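Local coordinates for protein putative oxidoreductase molybdopterin-binding subunit (Sulfolobus tokodaii, PDB 4ZOH) that probably serves as the molybdopterin-binding subunit of an aldehyde oxidase or xanthine dehydrogenase-like oxidoreductase, holding molybdenum with pterin cytosine dinucleotide, at residues V48-E52 with G53-G57; D197-F201 with E202-V206; I219-H222 with P223-A227; E344-V347 with N348-D352. All coordinates share one frame; numbering follows the deposited sequence.

Contact 1 of 4, residues V48-E52 with G53-G57; sequences VKKEE and GIFTG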
loop_
_atom_site.group_PDB
_atom_site.type_symbol
_atom_site.label_atom_id
_atom_site.label_comp_id
_atom_site.label_asym_id
_atom_site.label_seq_id
_atom_site.Cartn_x
_atom_site.Cartn_y
_atom_site.Cartn_z
ATOM N N VAL A 48 -32.298 -15.098 -3.503
ATOM C CA VAL A 48 -30.942 -15.544 -3.396
ATOM C C VAL A 48 -30.748 -16.000 -1.979
ATOM O O VAL A 48 -31.041 -15.255 -1.061
ATOM C CB VAL A 48 -29.909 -14.414 -3.657
ATOM C CG1 VAL A 48 -28.575 -15.054 -3.870
ATOM C CG2 VAL A 48 -30.274 -13.550 -4.843
ATOM N N LYS A 49 -30.252 -17.220 -1.813
ATOM C CA LYS A 49 -29.957 -17.730 -0.493
ATOM C C LYS A 49 -28.659 -17.078 0.053
ATOM O O LYS A 49 -27.540 -17.324 -0.497
ATOM C CB LYS A 49 -29.779 -19.238 -0.545
ATOM C CG LYS A 49 -29.815 -19.800 0.853
ATOM C CD LYS A 49 -29.775 -21.306 0.834
ATOM C CE LYS A 49 -29.924 -21.827 2.249
ATOM N NZ LYS A 49 -28.983 -22.952 2.406
ATOM N N LYS A 50 -28.830 -16.241 1.091
ATOM C CA LYS A 50 -27.711 -15.653 1.862
ATOM C C LYS A 50 -27.055 -16.812 2.602
ATOM O O LYS A 50 -27.756 -17.674 3.152
ATOM C CB LYS A 50 -28.198 -14.517 2.773
ATOM C CG LYS A 50 -27.174 -13.842 3.680
ATOM C CD LYS A 50 -27.789 -12.541 4.200
ATOM C CE LYS A 50 -27.057 -11.938 5.397
ATOM N NZ LYS A 50 -25.753 -11.333 5.027
ATOM N N GLU A 51 -25.722 -16.872 2.504
ATOM C CA GLU A 51 -24.870 -18.006 2.979
ATOM C C GLU A 51 -23.481 -17.487 3.327
ATOM O O GLU A 51 -23.190 -16.319 3.096
ATOM C CB GLU A 51 -24.788 -19.125 1.960
ATOM C CG GLU A 51 -26.124 -19.805 1.736
ATOM C CD GLU A 51 -25.977 -21.196 1.160
ATOM O OE1 GLU A 51 -26.485 -21.451 0.045
ATOM O OE2 GLU A 51 -25.344 -22.043 1.821
ATOM N N GLU A 52 -22.647 -18.320 3.942
ATOM C CA GLU A 52 -21.340 -17.883 4.379
ATOM C C GLU A 52 -20.497 -17.423 3.148
ATOM O O GLU A 52 -20.244 -18.215 2.241
ATOM C CB GLU A 52 -20.650 -19.026 5.097
ATOM C CG GLU A 52 -19.324 -18.632 5.724
ATOM C CD GLU A 52 -18.872 -19.691 6.703
ATOM O OE1 GLU A 52 -18.011 -20.532 6.331
ATOM O OE2 GLU A 52 -19.438 -19.712 7.819
ATOM N N GLY A 53 -20.114 -16.143 3.125
ATOM C CA GLY A 53 -19.304 -15.575 2.037
ATOM C C GLY A 53 -20.198 -15.075 0.916
ATOM O O GLY A 53 -19.680 -14.592 -0.089
ATOM N N ILE A 54 -21.535 -15.148 1.114
ATOM C CA ILE A 54 -22.542 -14.788 0.096
ATOM C C ILE A 54 -23.460 -13.750 0.648
ATOM O O ILE A 54 -24.141 -13.972 1.649
ATOM C CB ILE A 54 -23.273 -16.029 -0.474
ATOM C CG1 ILE A 54 -22.251 -16.952 -1.165
ATOM C CG2 ILE A 54 -24.318 -15.608 -1.487
ATOM C CD1 ILE A 54 -22.725 -18.378 -1.331
ATOM N N PHE A 55 -23.404 -12.564 0.046
ATOM C CA PHE A 55 -24.212 -11.393 0.405
ATOM C C PHE A 55 -25.235 -11.105 -0.693
ATOM O O PHE A 55 -25.064 -11.538 -1.854
ATOM C CB PHE A 55 -23.307 -10.139 0.718
ATOM C CG PHE A 55 -22.333 -10.396 1.848
ATOM C CD1 PHE A 55 -22.630 -9.960 3.154
ATOM C CD2 PHE A 55 -21.186 -11.181 1.633
ATOM C CE1 PHE A 55 -21.761 -10.249 4.206
ATOM C CE2 PHE A 55 -20.317 -11.482 2.666
ATOM C CZ PHE A 55 -20.613 -11.040 3.951
ATOM N N THR A 56 -26.300 -10.379 -0.352
ATOM C CA THR A 56 -27.328 -10.173 -1.370
ATOM C C THR A 56 -27.642 -8.709 -1.379
ATOM O O THR A 56 -27.104 -7.956 -0.562
ATOM C CB THR A 56 -28.643 -10.963 -1.047
ATOM O OG1 THR A 56 -29.233 -10.346 0.075
ATOM C CG2 THR A 56 -28.349 -12.414 -0.737
ATOM N N GLY A 57 -28.574 -8.315 -2.235
ATOM C CA GLY A 57 -28.942 -6.931 -2.294
ATOM C C GLY A 57 -29.482 -6.416 -0.994
ATOM O O GLY A 57 -29.444 -5.204 -0.759
HETATM O O HOH W 1 -23.536 -13.463 4.296
#
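E51 and I54 face each other as a hydrogen-bonded antiparallel pair, the single bridge of a type II beta turn that runs from one to the other. I54 N gives its hydrogen to E51 O at 2.8 Å, reaching it from above the carbonyl plane, whereas the return bond from E51 N to I54 O is weak at 3.4 Å. G53 takes the positive phi (88°) that the turn needs, where a side chain would run into E52 O. The apolar contacts are small: I54 CD1 lies 4.0 Å from E51 CB, and further back V48 and T56 slide past each other with V48 CB 3.9 Å from T56 CG2. K50 passes I54 O with its CG, which is anti to the backbone N (chi1 178°), and crosses F55 at a slant, bending only at the end to bring NZ beside the ring. One water accepts from K50 NZ at 3.2 Å and donates to I54 O at 2.8 Å while sitting over the centre of one face of the F55 ring. D59 forms a salt bridge with K50 NZ and accepts from T56 N. I54 and F55 lean on strand 79-85 of the hammerhead-family region, and F55 also reaches helix 223-235. The weak bridge bond thus shares I54 O with a water held by K50, so this turn at the sheet edge is probably steadied by lysine and water as well as by its backbone.

Contact 2 of 4, residues D197-F201 with E202-V206; sequences DFLGF and ENIRV
Between L199 and I204 the backbone changes from helix to strand in a few residues: G200 leaves helix 188-199 with positive phi (78°), and N203 centres an inverse gamma turn in which I204 N binds E202 O at 2.8 Å. The turn delivers the chain into strand 204-207 and so completes the beta-alpha-beta unit that begins with strand 179-183. F201 carries the contact. Its CG stands between the backbone N and the carbonyl carbon (chi1 78°), which folds the ring back along the residues that follow. I204 then comes in under one ring face at about a right angle, its CG1 4.2 Å from the F201 centroid and 22° off the normal, a CH-pi contact displaced toward the rim near CZ. N203 O approaches the same ring obliquely, 3.3 Å from F201 CE1, and L199 O lies at the ring edge, in its plane. L199 CD1 meets I204 CD1 at 4.1 Å, joining the last turn of the helix to the first strand residue. E202, N203 and R205 pack against the second subunit, another copy of this protein. Across the turn itself the side chains meet by aromatic and aliphatic contact alone, while the polar grip falls on the backbone: E202 O takes both I204 N and the guanidinium of R192 from the helix, and R192 also binds I204 O.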
loop_
_atom_site.group_PDB
_atom_site.type_symbol
_atom_site.label_atom_id
_atom_site.label_comp_id
_atom_site.label_asym_id
_atom_site.label_seq_id
_atom_site.Cartn_x
_atom_site.Cartn_y
_atom_site.Cartn_z
ATOM N N ASP A 197 -23.084 10.465 -0.107
ATOM C CA ASP A 197 -24.521 10.492 -0.308
ATOM C C ASP A 197 -25.075 9.078 -0.062
ATOM O O ASP A 197 -26.095 8.937 0.603
ATOM C CB ASP A 197 -25.005 10.935 -1.699
ATOM C CG ASP A 197 -24.727 12.369 -2.007
ATOM O OD1 ASP A 197 -24.401 13.208 -1.118
ATOM O OD2 ASP A 197 -24.850 12.690 -3.206
ATOM N N PHE A 198 -24.422 8.047 -0.554
ATOM C CA PHE A 198 -25.028 6.728 -0.416
ATOM C C PHE A 198 -24.892 6.131 0.993
ATOM O O PHE A 198 -25.795 5.437 1.460
ATOM C CB PHE A 198 -24.469 5.787 -1.453
ATOM C CG PHE A 198 -24.950 4.366 -1.336
ATOM C CD1 PHE A 198 -26.253 4.009 -1.732
ATOM C CD2 PHE A 198 -24.121 3.389 -0.879
ATOM C CE1 PHE A 198 -26.682 2.695 -1.645
ATOM C CE2 PHE A 198 -24.539 2.040 -0.826
ATOM C CZ PHE A 198 -25.836 1.713 -1.168
ATOM N N LEU A 199 -23.795 6.421 1.678
ATOM C CA LEU A 199 -23.491 5.787 2.934
ATOM C C LEU A 199 -23.879 6.646 4.115
ATOM O O LEU A 199 -23.940 6.139 5.199
ATOM C CB LEU A 199 -22.008 5.408 3.017
ATOM C CG LEU A 199 -21.482 4.454 1.900
ATOM C CD1 LEU A 199 -19.976 4.218 2.043
ATOM C CD2 LEU A 199 -22.123 3.104 1.951
ATOM N N GLY A 200 -24.128 7.931 3.904
ATOM C CA GLY A 200 -24.610 8.792 4.981
ATOM C C GLY A 200 -23.539 9.246 5.958
ATOM O O GLY A 200 -23.854 9.530 7.122
ATOM N N PHE A 201 -22.274 9.285 5.535
ATOM C CA PHE A 201 -21.272 9.945 6.363
ATOM C C PHE A 201 -20.123 10.541 5.524
ATOM O O PHE A 201 -19.898 10.137 4.362
ATOM C CB PHE A 201 -20.777 9.005 7.497
ATOM C CG PHE A 201 -19.784 7.963 7.037
ATOM C CD1 PHE A 201 -18.471 8.025 7.447
ATOM C CD2 PHE A 201 -20.170 6.958 6.158
ATOM C CE1 PHE A 201 -17.553 7.097 7.008
ATOM C CE2 PHE A 201 -19.255 6.016 5.712
ATOM C CZ PHE A 201 -17.939 6.104 6.129
ATOM N N GLU A 202 -19.396 11.478 6.135
ATOM C CA GLU A 202 -18.515 12.370 5.419
ATOM C C GLU A 202 -17.056 11.862 5.455
ATOM O O GLU A 202 -16.210 12.358 4.699
ATOM C CB GLU A 202 -18.640 13.759 5.990
ATOM C CG GLU A 202 -18.083 13.896 7.420
ATOM C CD GLU A 202 -18.138 15.337 7.867
ATOM O OE1 GLU A 202 -18.741 16.143 7.125
ATOM O OE2 GLU A 202 -17.545 15.699 8.902
ATOM N N ASN A 203 -16.749 10.885 6.323
ATOM C CA ASN A 203 -15.348 10.527 6.551
ATOM C C ASN A 203 -14.826 9.503 5.571
ATOM O O ASN A 203 -14.637 8.328 5.924
ATOM C CB ASN A 203 -15.101 10.131 8.001
ATOM C CG ASN A 203 -14.522 11.266 8.762
ATOM O OD1 ASN A 203 -15.223 11.917 9.512
ATOM N ND2 ASN A 203 -13.226 11.563 8.514
ATOM N N ILE A 204 -14.769 9.950 4.316
ATOM C CA ILE A 204 -14.443 9.088 3.196
ATOM C C ILE A 204 -13.303 9.790 2.439
ATOM O O ILE A 204 -13.412 10.971 2.125
ATOM C CB ILE A 204 -15.633 8.872 2.284
ATOM C CG1 ILE A 204 -16.858 8.318 3.110
ATOM C CG2 ILE A 204 -15.249 7.967 1.100
ATOM C CD1 ILE A 204 -17.990 7.828 2.208
ATOM N N ARG A 205 -12.181 9.085 2.290
ATOM C CA ARG A 205 -11.109 9.511 1.373
ATOM C C ARG A 205 -11.210 8.646 0.093
ATOM O O ARG A 205 -11.287 7.410 0.189
ATOM C CB ARG A 205 -9.763 9.220 2.034
ATOM C CG ARG A 205 -8.566 9.561 1.128
ATOM C CD ARG A 205 -7.279 9.135 1.805
ATOM N NE ARG A 205 -6.107 9.820 1.273
ATOM C CZ ARG A 205 -4.905 9.790 1.869
ATOM N NH1 ARG A 205 -4.740 9.108 2.989
ATOM N NH2 ARG A 205 -3.872 10.456 1.363
ATOM N N VAL A 206 -11.173 9.276 -1.078
ATOM C CA VAL A 206 -11.156 8.579 -2.338
ATOM C C VAL A 206 -9.780 8.833 -3.039
ATOM O O VAL A 206 -9.237 9.925 -3.015
ATOM C CB VAL A 206 -12.369 8.899 -3.254
ATOM C CG1 VAL A 206 -12.232 8.153 -4.560
ATOM C CG2 VAL A 206 -13.674 8.311 -2.603
#

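Contact 3 of 4, residues I219-H222 with P223-A227; sequences IIAH and PEEYA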
loop_
_atom_site.group_PDB
_atom_site.type_symbol
_atom_site.label_atom_id
_atom_site.label_comp_id
_atom_site.label_asym_id
_atom_site.label_seq_id
_atom_site.Cartn_x
_atom_site.Cartn_y
_atom_site.Cartn_z
ATOM N N ILE A 219 -17.390 7.768 -15.224
ATOM C CA ILE A 219 -17.935 8.961 -14.559
ATOM C C ILE A 219 -18.818 8.579 -13.350
ATOM O O ILE A 219 -18.576 9.021 -12.221
ATOM C CB ILE A 219 -18.797 9.815 -15.516
ATOM C CG1 ILE A 219 -17.961 10.268 -16.721
ATOM C CG2 ILE A 219 -19.414 11.004 -14.727
ATOM C CD1 ILE A 219 -18.816 11.087 -17.738
ATOM N N ILE A 220 -19.807 7.715 -13.613
ATOM C CA ILE A 220 -20.776 7.368 -12.596
ATOM C C ILE A 220 -20.121 6.434 -11.583
ATOM O O ILE A 220 -19.078 5.798 -11.884
ATOM C CB ILE A 220 -22.020 6.678 -13.239
ATOM C CG1 ILE A 220 -21.703 5.284 -13.835
ATOM C CG2 ILE A 220 -22.633 7.633 -14.261
ATOM C CD1 ILE A 220 -22.951 4.547 -14.310
ATOM N N ALA A 221 -20.712 6.360 -10.389
ATOM C CA ALA A 221 -20.415 5.233 -9.477
ATOM C C ALA A 221 -21.275 4.102 -9.926
ATOM O O ALA A 221 -22.488 4.273 -10.080
ATOM C CB ALA A 221 -20.736 5.597 -8.019
ATOM N N HIS A 222 -20.661 2.964 -10.111
ATOM C CA HIS A 222 -21.327 1.832 -10.517
ATOM C C HIS A 222 -21.981 1.053 -9.372
ATOM O O HIS A 222 -21.520 1.164 -8.255
ATOM C CB HIS A 222 -20.322 0.935 -11.212
ATOM C CG HIS A 222 -19.979 1.444 -12.570
ATOM N ND1 HIS A 222 -20.623 1.004 -13.698
ATOM C CD2 HIS A 222 -19.126 2.415 -12.972
ATOM C CE1 HIS A 222 -20.146 1.632 -14.762
ATOM N NE2 HIS A 222 -19.249 2.511 -14.344
ATOM N N PRO A 223 -22.965 0.195 -9.682
ATOM C CA PRO A 223 -23.524 -0.589 -8.531
ATOM C C PRO A 223 -22.453 -1.302 -7.691
ATOM O O PRO A 223 -22.530 -1.252 -6.450
ATOM C CB PRO A 223 -24.463 -1.618 -9.196
ATOM C CG PRO A 223 -24.801 -1.037 -10.562
ATOM C CD PRO A 223 -23.522 -0.268 -10.983
ATOM N N GLU A 224 -21.444 -1.885 -8.350
ATOM C CA GLU A 224 -20.378 -2.593 -7.646
ATOM C C GLU A 224 -19.575 -1.674 -6.710
ATOM O O GLU A 224 -19.121 -2.097 -5.627
ATOM C CB GLU A 224 -19.421 -3.253 -8.648
ATOM C CG GLU A 224 -20.038 -4.312 -9.527
ATOM C CD GLU A 224 -20.542 -3.724 -10.832
ATOM O OE1 GLU A 224 -21.115 -2.672 -10.812
ATOM O OE2 GLU A 224 -20.389 -4.341 -11.876
ATOM N N GLU A 225 -19.407 -0.419 -7.097
ATOM C CA GLU A 225 -18.661 0.460 -6.236
ATOM C C GLU A 225 -19.430 0.806 -4.946
ATOM O O GLU A 225 -18.873 0.793 -3.851
ATOM C CB GLU A 225 -18.249 1.757 -6.980
ATOM C CG GLU A 225 -17.066 1.600 -7.988
ATOM C CD GLU A 225 -16.986 2.827 -8.901
ATOM O OE1 GLU A 225 -17.816 2.946 -9.786
ATOM O OE2 GLU A 225 -16.127 3.692 -8.762
ATOM N N TYR A 226 -20.683 1.217 -5.096
ATOM C CA TYR A 226 -21.586 1.385 -3.884
ATOM C C TYR A 226 -21.609 0.151 -2.984
ATOM O O TYR A 226 -21.449 0.269 -1.770
ATOM C CB TYR A 226 -23.014 1.718 -4.330
ATOM C CG TYR A 226 -23.178 3.099 -4.934
ATOM C CD1 TYR A 226 -22.793 4.232 -4.231
ATOM C CD2 TYR A 226 -23.724 3.247 -6.214
ATOM C CE1 TYR A 226 -23.002 5.492 -4.705
ATOM C CE2 TYR A 226 -23.957 4.505 -6.714
ATOM C CZ TYR A 226 -23.611 5.615 -5.938
ATOM O OH TYR A 226 -23.806 6.858 -6.437
ATOM N N ALA A 227 -21.753 -1.007 -3.580
ATOM C CA ALA A 227 -21.803 -2.244 -2.808
ATOM C C ALA A 227 -20.489 -2.551 -2.104
ATOM O O ALA A 227 -20.475 -2.938 -0.913
ATOM C CB ALA A 227 -22.240 -3.422 -3.665
HETATM O O HOH W 2 -16.620 5.944 -10.262
#
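The Y226 ring carries A221 CB over one face, a CH-pi contact 3.9 Å from the centroid and 27° off the normal, closest at CZ. The H222 ring has I220 CG1 above one face, offset toward the rim, while E225 OE1 lies at its edge, in plane and 3.5 Å from CD2. These groups lie at the N-terminus of helix 223-235, with H222 as N-cap, P223 as first helical residue and E225 completing half of a capping box. E225 OE1 takes the H222 N-H at 2.9 Å in an almost straight bond (175°), met on the anti side and 32° out of the carboxylate plane. H222 O in turn accepts from Y226 N at 3.3 Å, nearly along the C=O axis, and weakly from E225 N. The imidazole is anchored by NE2 to S217 O, and the Y226 hydroxyl by D289. With an alanine here in place of Y226, A221 CB would probably lose the ring it rests on and D289 its hydroxyl partner, leaving a gap beside F198. E224 points its carboxylate at R38 and R168. The I220 side chain is about 10 Å from the molybdenum atom, consistent with a place near the active site. E225 OE2, also bound by S183, takes a hydrogen bond at 2.8 Å from a water that donates in addition to I220 O at 2.9 Å.

Contact 4 of 4, residues E344-V347 with N348-D352; sequences ERIV and NIVAD
R345 folds back over the next turn of its own helix and touches N348 and I349 with different parts of its guanidinium. I349 CD1 lies over one face, 4.1 Å from R345 NH2, the two side chains crossing at about a right angle. N348 instead meets the edge, its CB near the guanidinium plane and 4.0 Å from NH1, with its amide turned 78° to that plane. Successive bends at chi2 (-67°) and chi3 (-62°) of R345 produce this return. With an alanine in place of I349, the R345 guanidinium would probably lose the methyl covering one face, and a gap would be likely to open toward I151 and L155. On another side of the helix I346 CG2 stands 4.4 Å from V350 CG2. These are i to i+3 and i to i+4 contacts within one helix of the molybdopterin cofactor-binding family region, over alpha-helical bonds such as I349 N to R345 O at 2.8 Å and A351 N to V347 O at 3.0 Å. Buried polar atoms are met from outside: R345 NH1 by N684 and NH2 by E687 and the I694 carbonyl, both N348 amide atoms by R362 and Q358, and both E344 carboxylate oxygens by R362, Y309 and the S410 N-H. R362 thereby ties E344 and N348, one turn apart, to one guanidinium. Helix 336-353 thus sits with I346 and V350 on strand 254-266, I349 and R345 on strand 149-161, V347 and A351 against I361 of helix 358-365, and R345 and N348 against helix 673-688.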
loop_
_atom_site.group_PDB
_atom_site.type_symbol
_atom_site.label_atom_id
_atom_site.label_comp_id
_atom_site.label_asym_id
_atom_site.label_seq_id
_atom_site.Cartn_x
_atom_site.Cartn_y
_atom_site.Cartn_z
ATOM N N GLU A 344 -25.185 15.609 -40.252
ATOM C CA GLU A 344 -24.194 15.398 -41.334
ATOM C C GLU A 344 -24.590 14.281 -42.274
ATOM O O GLU A 344 -24.335 14.356 -43.489
ATOM C CB GLU A 344 -22.781 15.228 -40.786
ATOM C CG GLU A 344 -22.276 16.416 -40.044
ATOM C CD GLU A 344 -22.170 17.617 -40.982
ATOM O OE1 GLU A 344 -21.365 17.503 -41.948
ATOM O OE2 GLU A 344 -22.929 18.625 -40.765
ATOM N N ARG A 345 -25.302 13.286 -41.789
ATOM C CA ARG A 345 -25.874 12.334 -42.703
ATOM C C ARG A 345 -27.017 12.943 -43.563
ATOM O O ARG A 345 -27.063 12.762 -44.794
ATOM C CB ARG A 345 -26.372 11.132 -41.945
ATOM C CG ARG A 345 -25.242 10.276 -41.316
ATOM C CD ARG A 345 -24.393 9.609 -42.391
ATOM N NE ARG A 345 -25.201 8.703 -43.190
ATOM C CZ ARG A 345 -25.440 8.832 -44.496
ATOM N NH1 ARG A 345 -24.855 9.820 -45.200
ATOM N NH2 ARG A 345 -26.224 7.920 -45.103
ATOM N N ILE A 346 -27.926 13.662 -42.911
ATOM C CA ILE A 346 -29.061 14.276 -43.563
ATOM C C ILE A 346 -28.505 15.179 -44.698
ATOM O O ILE A 346 -28.949 15.025 -45.798
ATOM C CB ILE A 346 -29.936 15.069 -42.532
ATOM C CG1 ILE A 346 -30.830 14.084 -41.724
ATOM C CG2 ILE A 346 -30.829 16.113 -43.225
ATOM C CD1 ILE A 346 -31.294 14.695 -40.414
ATOM N N VAL A 347 -27.539 16.074 -44.393
ATOM C CA VAL A 347 -26.886 16.964 -45.352
ATOM C C VAL A 347 -26.375 16.178 -46.592
ATOM O O VAL A 347 -26.552 16.628 -47.752
ATOM C CB VAL A 347 -25.729 17.732 -44.701
ATOM C CG1 VAL A 347 -24.767 18.290 -45.746
ATOM C CG2 VAL A 347 -26.239 18.908 -43.885
ATOM N N ASN A 348 -25.797 14.999 -46.377
ATOM C CA ASN A 348 -25.316 14.244 -47.525
ATOM C C ASN A 348 -26.436 13.576 -48.265
ATOM O O ASN A 348 -26.362 13.364 -49.499
ATOM C CB ASN A 348 -24.240 13.223 -47.159
ATOM C CG ASN A 348 -22.848 13.751 -47.320
ATOM O OD1 ASN A 348 -22.506 14.931 -47.019
ATOM N ND2 ASN A 348 -22.024 12.878 -47.871
ATOM N N ILE A 349 -27.496 13.244 -47.528
ATOM C CA ILE A 349 -28.593 12.515 -48.139
ATOM C C ILE A 349 -29.251 13.498 -49.100
ATOM O O ILE A 349 -29.640 13.129 -50.177
ATOM C CB ILE A 349 -29.577 11.936 -47.087
ATOM C CG1 ILE A 349 -29.017 10.641 -46.534
ATOM C CG2 ILE A 349 -30.977 11.760 -47.682
ATOM C CD1 ILE A 349 -29.522 10.413 -45.147
ATOM N N VAL A 350 -29.329 14.746 -48.690
ATOM C CA VAL A 350 -29.956 15.773 -49.469
ATOM C C VAL A 350 -29.066 16.023 -50.708
ATOM O O VAL A 350 -29.573 15.880 -51.824
ATOM C CB VAL A 350 -30.116 17.044 -48.642
ATOM C CG1 VAL A 350 -30.458 18.222 -49.539
ATOM C CG2 VAL A 350 -31.206 16.852 -47.593
ATOM N N ALA A 351 -27.774 16.376 -50.473
ATOM C CA ALA A 351 -26.723 16.547 -51.522
ATOM C C ALA A 351 -26.826 15.462 -52.578
ATOM O O ALA A 351 -26.996 15.777 -53.749
ATOM C CB ALA A 351 -25.297 16.669 -50.929
ATOM N N ASP A 352 -26.862 14.212 -52.155
ATOM C CA ASP A 352 -27.063 13.096 -53.030
ATOM C C ASP A 352 -28.399 13.036 -53.750
ATOM O O ASP A 352 -28.486 12.490 -54.871
ATOM C CB ASP A 352 -26.882 11.793 -52.261
ATOM C CG ASP A 352 -25.388 11.434 -52.040
ATOM O OD1 ASP A 352 -24.520 12.231 -52.484
ATOM O OD2 ASP A 352 -25.085 10.347 -51.464
#

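In the fold
Contacts 1 and 2 belong to the two outermost strands, within this chain, of one seven-stranded sheet, and both are more exposed than contacts 3 and 4. Contact 1 relies on a lysine, a water and a turn, contact 2 on a phenylalanine beside a subunit interface. Contact 3 is buried and adjoins contact 2, where F198 packs on Y226; its helix 223-235 also receives F55 of contact 1 and F201 of contact 2. Contact 4 is equally buried but lies apart, in a helix packed on a different sheet, that of strands 149-161 and 254-266. Both buried contacts draw partners from elsewhere in the chain for carboxylates and, in contact 4, a guanidinium, by salt bridge or hydrogen bond.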